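Local coordinates for protein PelD (Pseudomonas aeruginosa, PDB 4EU0) that binds cyclic di-GMP through its degenerate GGDEF domain and so probably acts as an effector in pellicle formation, at residues L3-L7 with L231-S235; G144-L149 with Q169-R173. All blocks are in the same frame, centred on the assembly; numbering follows the deposited sequence.

Interaction 1: residues L3-L7 with L231-S235; sequences LRSSL and LPLTS. With C2E (9,9'-[(2R,3R,3aS,5S,7aR,9R,10R,10aS,12S,14aR)-3,5,10,12-tetrahydroxy-5,12-dioxidooctahydro-2H,7H-difuro[3,2-d:3',2'-j][1,3,7,9,2,8]tetraoxadiphosphacyclododecine-2,9-diyl]bis(2-amino-1,9-dihydro-6H-purin-6-one)), chain B.
At the rim of the cyclic di-GMP pocket, Arg-4 of the N-terminal helix 2-16 reaches across to the loop that follows strand 225-231. Arg-4 NH1 donates to the backbone O of Leu-233 at 2.8 Å; the hydrogen bond is bent (140° at the hydrogen), yet the nitrogen sits nearly in line with the C=O bond. The Arg-4 chain turns at chi3 (-63°), which brings the guanidinium edge to this carbonyl, whose oxygen stands somewhat tilted from the guanidinium plane, while Arg-4 CG rests on Leu-233 CB at 3.8 Å. The other terminal nitrogen, Arg-4 NH2, stands 3.5 Å from the phosphate oxygen O11 of the ligand, probably an electrostatic contact.

The pocket belongs to the PelD GGDEF domain, and Arg-4 is brought to it by a helix from the opposite end of the sequence. Thr-234 meets a guanine: its OG1 accepts from ligand N2 at 3.1 Å and itself donates to Pro-232 O at 2.8 Å, so the hydroxyl is fixed from two directions. Leu-231 CD2 lies 3.7 Å from the same N2. Asp-213, Arg-210 and Arg-245 also hydrogen-bond the ligand.

Away from the nucleotide, Leu-233 CD1 packs against Leu-3 CD2 (3.7 Å) and Leu-7 CD1 (3.9 Å), crossing both side chains at about a right angle. Leu-3 and Leu-7 also touch Leu-142 on helix 133-150.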
loop_
_atom_site.group_PDB
_atom_site.type_symbol
_atom_site.label_atom_id
_atom_site.label_comp_id
_atom_site.label_asym_id
_atom_site.label_seq_id
_atom_site.Cartn_x
_atom_site.Cartn_y
_atom_site.Cartn_z
ATOM N N LEU A 3 8.961 7.426 -2.674
ATOM C CA LEU A 3 7.585 7.129 -2.271
ATOM C C LEU A 3 7.546 6.121 -1.126
ATOM O O LEU A 3 6.879 6.357 -0.118
ATOM C CB LEU A 3 6.743 6.621 -3.452
ATOM C CG LEU A 3 5.298 6.226 -3.111
ATOM C CD1 LEU A 3 4.461 7.428 -2.678
ATOM C CD2 LEU A 3 4.633 5.489 -4.268
ATOM N N ARG A 4 8.263 5.009 -1.285
ATOM C CA ARG A 4 8.297 3.976 -0.251
ATOM C C ARG A 4 8.804 4.570 1.063
ATOM O O ARG A 4 8.196 4.368 2.106
ATOM C CB ARG A 4 9.179 2.794 -0.667
ATOM C CG ARG A 4 8.714 2.028 -1.895
ATOM C CD ARG A 4 9.366 0.651 -1.945
ATOM N NE ARG A 4 10.825 0.711 -2.071
ATOM C CZ ARG A 4 11.500 0.779 -3.218
ATOM N NH1 ARG A 4 10.871 0.809 -4.384
ATOM N NH2 ARG A 4 12.827 0.823 -3.198
ATOM N N SER A 5 9.903 5.317 1.004
ATOM C CA SER A 5 10.455 5.933 2.216
ATOM C C SER A 5 9.488 6.944 2.835
ATOM O O SER A 5 9.349 6.999 4.048
ATOM C CB SER A 5 11.826 6.563 1.950
ATOM O OG SER A 5 12.807 5.553 1.841
ATOM N N SER A 6 8.799 7.724 2.001
ATOM C CA SER A 6 7.764 8.641 2.498
ATOM C C SER A 6 6.653 7.924 3.255
ATOM O O SER A 6 6.235 8.361 4.324
ATOM C CB SER A 6 7.150 9.433 1.347
ATOM O OG SER A 6 8.033 10.454 0.937
ATOM N N LEU A 7 6.165 6.831 2.679
ATOM C CA LEU A 7 5.096 6.050 3.301
ATOM C C LEU A 7 5.554 5.361 4.576
ATOM O O LEU A 7 4.796 5.270 5.536
ATOM C CB LEU A 7 4.538 5.027 2.318
ATOM C CG LEU A 7 3.874 5.664 1.099
ATOM C CD1 LEU A 7 3.537 4.597 0.071
ATOM C CD2 LEU A 7 2.645 6.464 1.520
ATOM N N LEU A 231 5.968 -7.724 -2.001
ATOM C CA LEU A 231 6.894 -6.621 -2.138
ATOM C C LEU A 231 6.208 -5.473 -2.878
ATOM O O LEU A 231 6.266 -5.409 -4.112
ATOM C CB LEU A 231 8.120 -7.070 -2.952
ATOM C CG LEU A 231 9.049 -8.141 -2.357
ATOM C CD1 LEU A 231 8.385 -9.519 -2.293
ATOM C CD2 LEU A 231 10.295 -8.186 -3.243
ATOM N N PRO A 232 5.551 -4.561 -2.133
ATOM C CA PRO A 232 4.844 -3.460 -2.800
ATOM C C PRO A 232 5.803 -2.463 -3.430
ATOM O O PRO A 232 6.944 -2.325 -2.981
ATOM C CB PRO A 232 4.090 -2.780 -1.643
ATOM C CG PRO A 232 4.025 -3.822 -0.551
ATOM C CD PRO A 232 5.360 -4.510 -0.676
ATOM N N LEU A 233 5.332 -1.775 -4.468
ATOM C CA LEU A 233 6.077 -0.679 -5.081
ATOM C C LEU A 233 7.533 -1.062 -5.368
ATOM O O LEU A 233 8.441 -0.313 -5.077
ATOM C CB LEU A 233 6.017 0.571 -4.190
ATOM C CG LEU A 233 4.611 1.066 -3.852
ATOM C CD1 LEU A 233 4.653 2.146 -2.789
ATOM C CD2 LEU A 233 3.925 1.589 -5.102
ATOM N N THR A 234 7.719 -2.239 -5.957
ATOM C CA THR A 234 9.038 -2.800 -6.184
ATOM C C THR A 234 9.151 -3.284 -7.622
ATOM O O THR A 234 8.332 -4.089 -8.066
ATOM C CB THR A 234 9.284 -3.952 -5.201
ATOM O OG1 THR A 234 9.329 -3.414 -3.878
ATOM C CG2 THR A 234 10.605 -4.675 -5.499
ATOM N N SER A 235 10.166 -2.774 -8.328
ATOM C CA SER A 235 10.434 -3.121 -9.731
ATOM C C SER A 235 10.906 -4.556 -9.870
ATOM O O SER A 235 11.239 -5.196 -8.877
ATOM C CB SER A 235 11.497 -2.190 -10.325
ATOM O OG SER A 235 12.783 -2.412 -9.764
HETATM P P1 C2E B . 20.550 -4.351 -0.849
HETATM O O2P C2E B . 21.659 -5.133 -1.518
HETATM O O1P C2E B . 20.078 -4.770 0.520
HETATM O "O5'" C2E B . 19.284 -4.294 -1.819
HETATM C "C5'" C2E B . 19.401 -3.979 -3.206
HETATM C "C4'" C2E B . 18.029 -3.749 -3.830
HETATM O "O4'" C2E B . 17.301 -4.987 -3.900
HETATM C "C3'" C2E B . 17.123 -2.783 -3.074
HETATM O "O3'" C2E B . 17.278 -1.407 -3.440
HETATM C "C2'" C2E B . 15.750 -3.269 -3.460
HETATM O "O2'" C2E B . 15.449 -2.792 -4.775
HETATM C "C1'" C2E B . 15.939 -4.768 -3.540
HETATM N N9 C2E B . 15.657 -5.404 -2.221
HETATM C C8 C2E B . 16.557 -5.985 -1.408
HETATM N N7 C2E B . 15.961 -6.474 -0.289
HETATM C C5 C2E B . 14.648 -6.205 -0.409
HETATM C C6 C2E B . 13.446 -6.430 0.409
HETATM O O6 C2E B . 13.550 -7.072 1.592
HETATM N N1 C2E B . 12.255 -5.990 -0.057
HETATM C C2 C2E B . 12.125 -5.327 -1.238
HETATM N N2 C2E B . 10.891 -4.918 -1.607
HETATM N N3 C2E B . 13.197 -5.082 -2.042
HETATM C C4 C2E B . 14.448 -5.489 -1.680
HETATM P P11 C2E B . 16.919 -0.254 -2.375
HETATM O O21 C2E B . 17.040 1.101 -3.056
HETATM O O11 C2E B . 15.648 -0.568 -1.612
HETATM O O5A C2E B . 18.153 -0.358 -1.356
HETATM C C5A C2E B . 19.493 -0.199 -1.820
HETATM C C4A C2E B . 20.438 -0.477 -0.668
HETATM O O4A C2E B . 20.131 0.364 0.444
HETATM C C3A C2E B . 20.269 -1.880 -0.122
HETATM O O3A C2E B . 21.049 -2.827 -0.822
HETATM C C2A C2E B . 20.703 -1.763 1.315
HETATM O O2A C2E B . 22.135 -1.779 1.407
HETATM C C1A C2E B . 20.188 -0.383 1.663
HETATM N N91 C2E B . 18.839 -0.489 2.284
HETATM C C81 C2E B . 17.657 -0.179 1.720
HETATM N N71 C2E B . 16.628 -0.386 2.582
HETATM C C51 C2E B . 17.159 -0.844 3.732
HETATM C C61 C2E B . 16.653 -1.262 5.062
HETATM O O61 C2E B . 15.327 -1.237 5.353
HETATM N N11 C2E B . 17.550 -1.676 5.986
HETATM C C21 C2E B . 18.882 -1.716 5.730
HETATM N N21 C2E B . 19.724 -2.141 6.706
HETATM N N31 C2E B . 19.410 -1.341 4.536
HETATM C C41 C2E B . 18.614 -0.908 3.526
#

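Interaction 2: residues G144-L149 with Q169-R173; sequences GHIADL and QYLKR
Helix segments 144-149 and 169-173 run antiparallel, at 167° between their directions, with axes 11.2 Å apart at closest approach, a spacing wide enough for long side chains to lie between them. Arg-173 reaches across between them. Its CG is anti to the backbone N (chi1 180°), and bends at chi2 and chi3 then turn the guanidinium side-on to Asp-148. Arg-173 NE meets Asp-148 OD2 at 2.7 Å and Arg-173 NH1 meets Asp-148 OD1 at 2.9 Å, both bonds nearly straight and both on the syn sides of the carboxylate. The oxygens lie close to the guanidinium plane, but the two flat groups are twisted 38° apart, so this bidentate salt bridge is not coplanar.

One guanidinium face rests on Gly-144 O, which lies 3.1 Å above the plane, and Arg-173 NH2 comes within 3.8 Å of Gly-144 CA; the bare glycine backbone lets the group settle this close. Nearer its backbone, Arg-173 CG sits over a face of the His-145 imidazole in a CH-pi contact, 3.7 Å from the ring centroid. His-145 ND1 is tied back to Ile-141 O of its own helix. At the other end of the interface, Leu-149 CD2 touches Tyr-170 OH, whose hydrogen bond goes to Arg-11 of helix 2-16.

The contact joins helix 133-150, within the GAF domain, to helix 162-181, within the PelD GGDEF domain. Pairing two opposite charges through two bonds probably stabilises the ionised forms of both residues and restricts rotation of the guanidinium.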
loop_
_atom_site.group_PDB
_atom_site.type_symbol
_atom_site.label_atom_id
_atom_site.label_comp_id
_atom_site.label_asym_id
_atom_site.label_seq_id
_atom_site.Cartn_x
_atom_site.Cartn_y
_atom_site.Cartn_z
ATOM N N GLY A 144 -4.034 7.416 -2.035
ATOM C CA GLY A 144 -4.578 6.081 -1.789
ATOM C C GLY A 144 -3.800 5.371 -0.698
ATOM O O GLY A 144 -4.376 4.778 0.221
ATOM N N HIS A 145 -2.479 5.440 -0.791
ATOM C CA HIS A 145 -1.633 4.844 0.233
ATOM C C HIS A 145 -1.816 5.487 1.602
ATOM O O HIS A 145 -1.910 4.783 2.595
ATOM C CB HIS A 145 -0.170 4.838 -0.200
ATOM C CG HIS A 145 0.137 3.764 -1.189
ATOM N ND1 HIS A 145 -0.124 3.893 -2.536
ATOM C CD2 HIS A 145 0.640 2.520 -1.018
ATOM C CE1 HIS A 145 0.226 2.779 -3.155
ATOM N NE2 HIS A 145 0.692 1.931 -2.257
ATOM N N ILE A 146 -1.905 6.814 1.654
ATOM C CA ILE A 146 -2.117 7.479 2.932
ATOM C C ILE A 146 -3.433 7.050 3.572
ATOM O O ILE A 146 -3.473 6.774 4.767
ATOM C CB ILE A 146 -2.054 9.010 2.812
ATOM C CG1 ILE A 146 -0.637 9.441 2.428
ATOM C CG2 ILE A 146 -2.465 9.674 4.145
ATOM C CD1 ILE A 146 -0.551 10.869 1.874
ATOM N N ALA A 147 -4.498 6.995 2.771
ATOM C CA ALA A 147 -5.808 6.572 3.246
ATOM C C ALA A 147 -5.768 5.197 3.911
ATOM O O ALA A 147 -6.404 4.995 4.946
ATOM C CB ALA A 147 -6.823 6.582 2.107
ATOM N N ASP A 148 -5.024 4.264 3.313
ATOM C CA ASP A 148 -4.878 2.909 3.865
ATOM C C ASP A 148 -4.214 2.927 5.229
ATOM O O ASP A 148 -4.626 2.211 6.143
ATOM C CB ASP A 148 -4.020 2.028 2.955
ATOM C CG ASP A 148 -4.688 1.707 1.647
ATOM O OD1 ASP A 148 -5.901 1.988 1.500
ATOM O OD2 ASP A 148 -3.980 1.162 0.769
ATOM N N LEU A 149 -3.166 3.734 5.334
ATOM C CA LEU A 149 -2.385 3.840 6.556
ATOM C C LEU A 149 -3.213 4.351 7.742
ATOM O O LEU A 149 -2.992 3.944 8.889
ATOM C CB LEU A 149 -1.136 4.700 6.312
ATOM C CG LEU A 149 -0.020 4.045 5.483
ATOM C CD1 LEU A 149 1.111 5.022 5.226
ATOM C CD2 LEU A 149 0.519 2.787 6.166
ATOM N N GLN A 169 -4.911 -6.017 2.966
ATOM C CA GLN A 169 -4.952 -4.613 2.568
ATOM C C GLN A 169 -3.832 -4.230 1.599
ATOM O O GLN A 169 -4.097 -3.667 0.554
ATOM C CB GLN A 169 -4.941 -3.692 3.787
ATOM C CG GLN A 169 -5.017 -2.212 3.413
ATOM C CD GLN A 169 -4.793 -1.282 4.593
ATOM O OE1 GLN A 169 -5.566 -0.341 4.810
ATOM N NE2 GLN A 169 -3.731 -1.537 5.358
ATOM N N TYR A 170 -2.582 -4.533 1.958
ATOM C CA TYR A 170 -1.444 -4.204 1.121
ATOM C C TYR A 170 -1.518 -4.868 -0.257
ATOM O O TYR A 170 -1.199 -4.245 -1.260
ATOM C CB TYR A 170 -0.125 -4.566 1.828
ATOM C CG TYR A 170 0.356 -3.609 2.907
ATOM C CD1 TYR A 170 1.717 -3.279 3.001
ATOM C CD2 TYR A 170 -0.520 -3.049 3.844
ATOM C CE1 TYR A 170 2.190 -2.411 4.003
ATOM C CE2 TYR A 170 -0.048 -2.173 4.849
ATOM C CZ TYR A 170 1.307 -1.875 4.918
ATOM O OH TYR A 170 1.785 -1.023 5.885
ATOM N N LEU A 171 -1.949 -6.129 -0.295
ATOM C CA LEU A 171 -2.119 -6.828 -1.569
ATOM C C LEU A 171 -3.158 -6.135 -2.448
ATOM O O LEU A 171 -2.920 -5.922 -3.635
ATOM C CB LEU A 171 -2.493 -8.296 -1.341
ATOM C CG LEU A 171 -2.770 -9.135 -2.601
ATOM C CD1 LEU A 171 -1.574 -9.183 -3.536
ATOM C CD2 LEU A 171 -3.174 -10.537 -2.157
ATOM N N LYS A 172 -4.291 -5.759 -1.869
ATOM C CA LYS A 172 -5.325 -5.092 -2.676
ATOM C C LYS A 172 -4.808 -3.762 -3.187
ATOM O O LYS A 172 -5.004 -3.419 -4.345
ATOM C CB LYS A 172 -6.621 -4.895 -1.895
ATOM C CG LYS A 172 -7.759 -4.423 -2.788
ATOM C CD LYS A 172 -9.074 -4.305 -2.040
ATOM C CE LYS A 172 -10.179 -3.909 -3.003
ATOM N NZ LYS A 172 -11.519 -3.895 -2.355
ATOM N N ARG A 173 -4.134 -3.010 -2.325
ATOM C CA ARG A 173 -3.552 -1.752 -2.765
ATOM C C ARG A 173 -2.549 -1.959 -3.895
ATOM O O ARG A 173 -2.547 -1.223 -4.876
ATOM C CB ARG A 173 -2.889 -1.018 -1.605
ATOM C CG ARG A 173 -2.250 0.308 -2.019
ATOM C CD ARG A 173 -3.249 1.265 -2.724
ATOM N NE ARG A 173 -4.352 1.635 -1.840
ATOM C CZ ARG A 173 -5.412 2.357 -2.200
ATOM N NH1 ARG A 173 -6.364 2.623 -1.304
ATOM N NH2 ARG A 173 -5.537 2.795 -3.452
#

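From the N terminus, helix 2-16 supplies segment 3-7 and the chain then passes through the GAF domain, of which helix 133-150 is part. Interaction 2 closes a short loop there, bringing helix 162-181 back against segment 144-149. The chain continues through the GGDEF domain until segment 231-235 returns to the N-terminal helix, so interaction 1 closes a loop of more than two hundred residues with interaction 2 nested inside it. The two meet where Leu-7 CD2 packs on His-145 CB at 3.7 Å and Leu-233 CD1 lies 4.0 Å from His-145 NE2. Together they tie helices 2-16, 133-150 and 162-181 to the ligand-binding loop.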